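FMN-dependent nitronate monooxygenase (Shewanella oneidensis, PDB 5LSM) probably oxidises propionate 3-nitronate to 3-oxopropanoate with molecular oxygen, using a bound flavin mononucleotide as cofactor. Local coordinates at residues 199-204 with 210-215; 226-229 with 234-237; 257-262 with 315-320. All blocks are in the same frame, centred on the assembly; numbering follows the deposited sequence.

Contact 1: 199-204 with 210-215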
# COMPACT_ATOMS: atom_id res chain seq x y z
N SER A 199 6.13 1.02 -4.14
CA SER A 199 7.37 0.39 -3.71
C SER A 199 7.64 -0.97 -4.36
O SER A 199 8.79 -1.33 -4.54
CB SER A 199 7.36 0.27 -2.19
OG SER A 199 7.46 1.56 -1.62
N LEU A 200 6.59 -1.75 -4.65
CA LEU A 200 6.75 -3.07 -5.27
C LEU A 200 7.32 -2.97 -6.69
O LEU A 200 8.28 -3.68 -7.05
CB LEU A 200 5.40 -3.79 -5.34
CG LEU A 200 5.44 -5.22 -5.88
CD1 LEU A 200 6.33 -6.10 -5.00
CD2 LEU A 200 4.03 -5.80 -5.98
N LEU A 201 6.73 -2.07 -7.47
CA LEU A 201 7.07 -1.92 -8.88
C LEU A 201 8.56 -1.67 -9.13
O LEU A 201 9.21 -2.48 -9.81
CB LEU A 201 6.23 -0.82 -9.51
CG LEU A 201 6.33 -0.68 -11.02
CD1 LEU A 201 5.88 -1.98 -11.67
CD2 LEU A 201 5.47 0.49 -11.50
N PRO A 202 9.13 -0.57 -8.56
CA PRO A 202 10.54 -0.29 -8.85
C PRO A 202 11.50 -1.32 -8.26
O PRO A 202 12.57 -1.57 -8.85
CB PRO A 202 10.78 1.09 -8.23
CG PRO A 202 9.66 1.29 -7.27
CD PRO A 202 8.50 0.52 -7.79
N GLN A 203 11.10 -1.97 -7.17
CA GLN A 203 11.94 -2.99 -6.59
C GLN A 203 11.90 -4.29 -7.38
O GLN A 203 12.94 -4.89 -7.60
CB GLN A 203 11.65 -3.19 -5.12
CG GLN A 203 12.18 -2.03 -4.27
CD GLN A 203 11.82 -2.15 -2.81
OE1 GLN A 203 12.64 -2.58 -1.98
NE2 GLN A 203 10.60 -1.77 -2.47
N ILE A 204 10.74 -4.66 -7.92
CA ILE A 204 10.70 -5.79 -8.84
C ILE A 204 11.48 -5.52 -10.13
O ILE A 204 12.19 -6.40 -10.60
CB ILE A 204 9.26 -6.27 -9.17
CG1 ILE A 204 8.69 -7.08 -8.00
CG2 ILE A 204 9.27 -7.18 -10.39
CD1 ILE A 204 7.23 -7.48 -8.16
N ILE A 210 13.33 -9.44 -17.11
CA ILE A 210 12.12 -9.50 -17.94
C ILE A 210 11.15 -8.34 -17.71
O ILE A 210 11.34 -7.53 -16.81
CB ILE A 210 11.39 -10.84 -17.80
CG1 ILE A 210 10.94 -11.08 -16.35
CG2 ILE A 210 12.27 -11.96 -18.32
CD1 ILE A 210 10.29 -12.44 -16.13
N PRO A 211 10.18 -8.17 -18.63
CA PRO A 211 9.29 -7.00 -18.53
C PRO A 211 8.35 -7.08 -17.34
O PRO A 211 7.91 -8.17 -16.97
CB PRO A 211 8.50 -7.05 -19.84
CG PRO A 211 9.36 -7.83 -20.78
CD PRO A 211 10.03 -8.85 -19.94
N VAL A 212 7.98 -5.93 -16.80
CA VAL A 212 7.14 -5.87 -15.63
C VAL A 212 5.88 -5.07 -15.92
O VAL A 212 5.93 -3.97 -16.48
CB VAL A 212 7.89 -5.26 -14.43
CG1 VAL A 212 7.04 -5.33 -13.17
CG2 VAL A 212 9.21 -6.00 -14.20
N ILE A 213 4.75 -5.70 -15.64
CA ILE A 213 3.42 -5.11 -15.76
C ILE A 213 2.95 -4.57 -14.40
O ILE A 213 2.95 -5.29 -13.39
CB ILE A 213 2.41 -6.17 -16.26
CG1 ILE A 213 2.85 -6.71 -17.63
CG2 ILE A 213 1.01 -5.56 -16.33
CD1 ILE A 213 2.51 -8.16 -17.89
N ALA A 214 2.54 -3.32 -14.38
CA ALA A 214 2.08 -2.72 -13.14
C ALA A 214 0.59 -3.00 -12.92
O ALA A 214 -0.24 -2.71 -13.79
CB ALA A 214 2.37 -1.24 -13.12
N ALA A 215 0.29 -3.57 -11.76
CA ALA A 215 -1.07 -3.76 -11.28
C ALA A 215 -1.27 -3.18 -9.86
O ALA A 215 -0.43 -3.37 -8.98
CB ALA A 215 -1.39 -5.25 -11.27
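Leu-201 and Ile-204 press down on Val-212 and Ala-214 in the way that helices cover the parallel strands of a TIM barrel. Segment 199-204 of helix 197-207 runs almost exactly antiparallel to strand 212-215; the axes of these short pieces make an angle of 175° and approach to 9.2 Å, as expected where a helix leads back to the start of the next strand.

Leu-201 shows how a helix residue reaches the sheet. Its CB does not aim straight at the strand, but CG lies anti to the backbone N (chi1 -172°), which carries the branch over to the barrel. There the two methyls part company. CD1 sits between two strand residues, 3.8 Å from CG1 of Val-212 and 3.9 Å from CB of Ala-214, while CD2 touches that same Ala-214 methyl. The leucine and valine side chains run antiparallel, flank to flank, rather than meeting end on. One turn on, Ile-204 uses its CG2 branch on the same valine and also rests on Ala-174 of the adjoining strand.

The outward face of the helix meets the second subunit. Gln-203 packs there on Asn-327 of that subunit and gives an N-H to the carbonyl of its Gln-326. Within its own helix, Gln-203 NE2 bonds to Ser-199 O at 2.8 Å, approaching from above the carbonyl plane, 48° out of it.

Contact 2: 226-229 with 234-237. With FMN (flavin mononucleotide), chain I.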
# COMPACT_ATOMS: atom_id res chain seq x y z
N ALA A 226 2.41 7.65 -14.26
CA ALA A 226 3.25 7.36 -13.10
C ALA A 226 3.83 5.96 -13.15
O ALA A 226 4.98 5.77 -12.81
CB ALA A 226 2.45 7.54 -11.82
N ALA A 227 3.03 4.98 -13.56
CA ALA A 227 3.50 3.59 -13.64
C ALA A 227 4.63 3.44 -14.64
O ALA A 227 5.65 2.86 -14.33
CB ALA A 227 2.37 2.63 -13.98
N MET A 228 4.44 3.99 -15.84
CA MET A 228 5.40 3.84 -16.92
C MET A 228 6.69 4.61 -16.62
O MET A 228 7.80 4.10 -16.84
CB MET A 228 4.80 4.36 -18.23
CG MET A 228 3.54 3.64 -18.69
SD MET A 228 3.85 1.90 -19.01
CE MET A 228 2.29 1.45 -19.74
N THR A 229 6.54 5.82 -16.09
CA THR A 229 7.65 6.60 -15.53
C THR A 229 8.60 5.79 -14.65
O THR A 229 9.79 6.05 -14.62
CB THR A 229 7.11 7.77 -14.69
OG1 THR A 229 6.30 8.62 -15.50
CG2 THR A 229 8.23 8.59 -14.13
N ALA A 234 4.07 -2.09 -19.15
CA ALA A 234 2.64 -2.11 -19.42
C ALA A 234 1.93 -1.97 -18.08
O ALA A 234 2.57 -2.03 -17.01
CB ALA A 234 2.23 -3.42 -20.09
N VAL A 235 0.61 -1.79 -18.14
CA VAL A 235 -0.21 -1.75 -16.93
C VAL A 235 -1.41 -2.67 -17.06
O VAL A 235 -1.99 -2.81 -18.13
CB VAL A 235 -0.72 -0.32 -16.62
CG1 VAL A 235 0.46 0.61 -16.39
CG2 VAL A 235 -1.59 0.21 -17.75
N GLN A 236 -1.79 -3.28 -15.93
CA GLN A 236 -2.94 -4.13 -15.85
C GLN A 236 -3.98 -3.40 -15.05
O GLN A 236 -3.76 -3.04 -13.91
CB GLN A 236 -2.60 -5.48 -15.20
CG GLN A 236 -3.73 -6.48 -15.27
CD GLN A 236 -3.29 -7.93 -15.12
OE1 GLN A 236 -3.69 -8.63 -14.18
NE2 GLN A 236 -2.54 -8.40 -16.07
N VAL A 237 -5.15 -3.24 -15.65
CA VAL A 237 -6.17 -2.38 -15.13
C VAL A 237 -7.42 -3.20 -14.90
O VAL A 237 -7.92 -3.83 -15.84
CB VAL A 237 -6.48 -1.25 -16.10
CG1 VAL A 237 -7.66 -0.43 -15.63
CG2 VAL A 237 -5.26 -0.38 -16.26
N1 FMN I . -6.71 -11.69 -11.18
C2 FMN I . -6.62 -12.95 -11.72
O2 FMN I . -5.49 -13.43 -11.98
N3 FMN I . -7.71 -13.70 -11.96
C4 FMN I . -8.95 -13.26 -11.70
O4 FMN I . -9.96 -13.96 -11.91
C4A FMN I . -9.11 -11.92 -11.11
N5 FMN I . -10.33 -11.42 -10.86
C5A FMN I . -10.49 -10.18 -10.39
C6 FMN I . -11.80 -9.73 -10.19
C7 FMN I . -12.03 -8.45 -9.72
C7M FMN I . -13.46 -8.03 -9.48
C8 FMN I . -10.88 -7.55 -9.43
C8M FMN I . -11.14 -6.16 -8.90
C9 FMN I . -9.57 -8.00 -9.63
C9A FMN I . -9.32 -9.30 -10.11
N10 FMN I . -8.01 -9.81 -10.38
C10 FMN I . -7.90 -11.13 -10.87
C1' FMN I . -6.78 -9.04 -10.11
C2' FMN I . -6.39 -8.17 -11.29
O2' FMN I . -5.71 -8.99 -12.26
C3' FMN I . -5.47 -7.02 -10.85
O3' FMN I . -4.44 -7.52 -9.99
C4' FMN I . -6.19 -5.91 -10.08
O4' FMN I . -7.52 -5.66 -10.55
C5' FMN I . -5.35 -4.65 -10.18
O5' FMN I . -5.84 -3.61 -9.33
P FMN I . -7.03 -2.61 -9.74
O1P FMN I . -6.93 -2.37 -11.23
O2P FMN I . -6.74 -1.39 -8.91
O3P FMN I . -8.24 -3.38 -9.34
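Met-228 and Ala-227 meet strand 234-237 by two different routes. The methionine methyl CE lies 3.6 Å from CA of Ala-234, thus against the backbone of a residue whose own CB points away from the helix, and it also touches CG1 of Val-235. That valine methyl is shared: CB of Ala-227 approaches it to 3.7 Å. Met-228 gets there by a bend at chi2 (-61°), which turns SD and CE toward Ala-234.

Behind this first shell stands a right-handed beta-alpha-beta unit of the TIM barrel, in which helix 221-229 links the parallel strands 212-215 and 234-237. Ala-227 also rests on Ala-214 of the first strand, and Val-235 is bonded through its backbone to Pro-14 and Ile-16 on its other flank.

The next residue along the strand, Gln-236, serves the cofactor instead of the helix. Its chain runs out nearly straight from the strand, and OE1 at the tip accepts a hydrogen bond of 2.8 Å from the ribityl hydroxyl O2' of the flavin mononucleotide. Ile-213, Ala-215, Ile-16 and Ala-18 pack around this glutamine, and beyond the strand's end Gly-238 N and Thr-239 OG1 are hydrogen-bonded to the same cofactor.

Contact 3: 257-262 with 315-320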
# COMPACT_ATOMS: atom_id res chain seq x y z
N LEU A 257 -19.71 0.38 -5.81
CA LEU A 257 -18.59 1.12 -6.43
C LEU A 257 -18.82 2.64 -6.51
O LEU A 257 -17.87 3.41 -6.51
CB LEU A 257 -18.31 0.59 -7.83
CG LEU A 257 -17.72 -0.81 -7.92
CD1 LEU A 257 -17.99 -1.40 -9.30
CD2 LEU A 257 -16.24 -0.80 -7.59
N GLN A 258 -20.07 3.05 -6.68
CA GLN A 258 -20.39 4.47 -6.93
C GLN A 258 -20.67 5.23 -5.64
O GLN A 258 -20.55 6.45 -5.58
CB GLN A 258 -21.60 4.60 -7.88
CG GLN A 258 -21.22 4.50 -9.35
CD GLN A 258 -22.37 4.04 -10.22
OE1 GLN A 258 -23.03 3.05 -9.93
NE2 GLN A 258 -22.58 4.73 -11.33
N SER A 259 -21.02 4.49 -4.59
CA SER A 259 -21.19 5.07 -3.26
C SER A 259 -19.87 5.50 -2.63
O SER A 259 -18.79 5.13 -3.10
CB SER A 259 -21.86 4.05 -2.35
OG SER A 259 -20.95 3.00 -2.05
N ASP A 260 -19.95 6.20 -1.51
CA ASP A 260 -18.76 6.63 -0.80
C ASP A 260 -18.23 5.55 0.15
O ASP A 260 -17.09 5.64 0.62
CB ASP A 260 -18.99 7.98 -0.09
CG ASP A 260 -20.11 7.92 0.95
OD1 ASP A 260 -20.23 6.89 1.64
OD2 ASP A 260 -20.82 8.94 1.10
N ALA A 261 -18.99 4.48 0.35
CA ALA A 261 -18.44 3.23 0.91
C ALA A 261 -17.29 2.64 0.04
O ALA A 261 -16.36 2.03 0.56
CB ALA A 261 -19.55 2.20 1.07
N ALA A 262 -17.36 2.84 -1.27
CA ALA A 262 -16.36 2.29 -2.17
C ALA A 262 -14.94 2.67 -1.77
O ALA A 262 -14.01 1.92 -2.02
CB ALA A 262 -16.64 2.74 -3.59
N GLY A 315 -31.65 -6.53 -1.70
CA GLY A 315 -30.95 -5.28 -2.01
C GLY A 315 -29.90 -4.86 -0.99
O GLY A 315 -29.45 -3.71 -1.01
N PHE A 316 -29.50 -5.78 -0.12
CA PHE A 316 -28.37 -5.54 0.77
C PHE A 316 -27.10 -6.08 0.13
O PHE A 316 -27.08 -7.19 -0.37
CB PHE A 316 -28.59 -6.26 2.10
CG PHE A 316 -29.71 -5.70 2.91
CD1 PHE A 316 -29.65 -4.41 3.41
CD2 PHE A 316 -30.82 -6.48 3.22
CE1 PHE A 316 -30.68 -3.89 4.17
CE2 PHE A 316 -31.85 -5.96 3.97
CZ PHE A 316 -31.77 -4.67 4.46
N TRP A 317 -26.02 -5.30 0.21
CA TRP A 317 -24.72 -5.80 -0.23
C TRP A 317 -23.90 -6.42 0.91
O TRP A 317 -22.73 -6.73 0.73
CB TRP A 317 -23.94 -4.73 -1.02
CG TRP A 317 -23.53 -3.45 -0.28
CD1 TRP A 317 -22.80 -3.37 0.86
CD2 TRP A 317 -23.66 -2.10 -0.76
NE1 TRP A 317 -22.52 -2.06 1.16
CE2 TRP A 317 -23.03 -1.26 0.17
CE3 TRP A 317 -24.27 -1.52 -1.87
CZ2 TRP A 317 -23.02 0.13 0.05
CZ3 TRP A 317 -24.27 -0.13 -1.99
CH2 TRP A 317 -23.64 0.67 -1.03
N ASP A 318 -24.59 -6.76 2.01
CA ASP A 318 -23.95 -7.15 3.28
C ASP A 318 -23.14 -8.44 3.20
O ASP A 318 -22.24 -8.65 4.01
CB ASP A 318 -25.00 -7.28 4.41
CG ASP A 318 -25.71 -5.94 4.74
OD1 ASP A 318 -25.56 -4.96 3.97
OD2 ASP A 318 -26.46 -5.87 5.75
N PHE A 319 -23.45 -9.33 2.26
CA PHE A 319 -22.76 -10.62 2.19
C PHE A 319 -22.16 -10.85 0.80
O PHE A 319 -22.04 -11.99 0.35
CB PHE A 319 -23.70 -11.76 2.60
CG PHE A 319 -24.06 -11.75 4.05
CD1 PHE A 319 -23.27 -12.41 4.98
CD2 PHE A 319 -25.12 -10.98 4.52
CE1 PHE A 319 -23.55 -12.35 6.33
CE2 PHE A 319 -25.40 -10.90 5.86
CZ PHE A 319 -24.62 -11.59 6.77
N SER A 320 -21.76 -9.77 0.12
CA SER A 320 -21.24 -9.88 -1.23
C SER A 320 -19.71 -9.67 -1.26
O SER A 320 -19.18 -8.83 -0.53
CB SER A 320 -21.91 -8.85 -2.14
OG SER A 320 -23.29 -9.12 -2.28
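Trp-317 reaches across to Ser-259 and Ala-261 at the surface, and the chain that carries it begins with a helix ending. Gly-315, with its positive phi of 75°, is the C-prime residue of a Schellman motif that closes helix 301-313: its own N bonds back to Glu-312 O, and the N of Phe-316 to Ala-311 O. From this turn the backbone passes to Trp-317. With chi1 at 64°, its CG sits over the backbone, flanked by N and C, and from there the indole is directed at the 257-262 segment.

The far side of its six-membered ring does the touching. CH2 lies 3.7 Å from OG and 4.0 Å from CB of Ser-259, while the neighbouring CZ2 meets CB of Ala-261 at 4.2 Å. Both partners come at the ring obliquely. The serine hydroxyl is engaged by the carbonyl O of Ala-256 one turn back, so against the tryptophan it is a plain packing neighbour. Ile-252, Glu-255 and Ala-256 extend the indole's contact along that helix.

After Trp-317 the chain turns back on itself, with Ser-320 N bonded to Trp-317 O at 3.2 Å. Phe-319 goes into an aromatic cluster with Tyr-93, Phe-97 and Phe-283. The arrangement is a surface contact in which a tryptophan just past a Schellman-capped helix C-terminus packs on the last turns of helix 251-258 and the loop that follows.

Contacts 1 and 2 are adjoining parts of one barrel wall. Their centres lie 9 Å apart, and strands 212-215 and 234-237 are neighbours, probably joined by hydrogen bonds from Ala-214 N to Ala-234 O (2.9 Å) and from Gln-236 N to Ala-214 O (2.7 Å). The helices touch as well, through CD2 of Leu-201 and the carbonyl O of Ala-227, and both contacts border the second subunit. Contact 2 includes Gln-236, which binds the cofactor directly; in contact 1 the Ala-214 side chain is about 9 Å from the flavin mononucleotide, although Ala-215, next along the strand, touches it. Contact 3 is remote, its centre 31 Å from that of contact 1 and 28 Å from that of contact 2; its Trp-317 side chain is about 14 Å from the flavin.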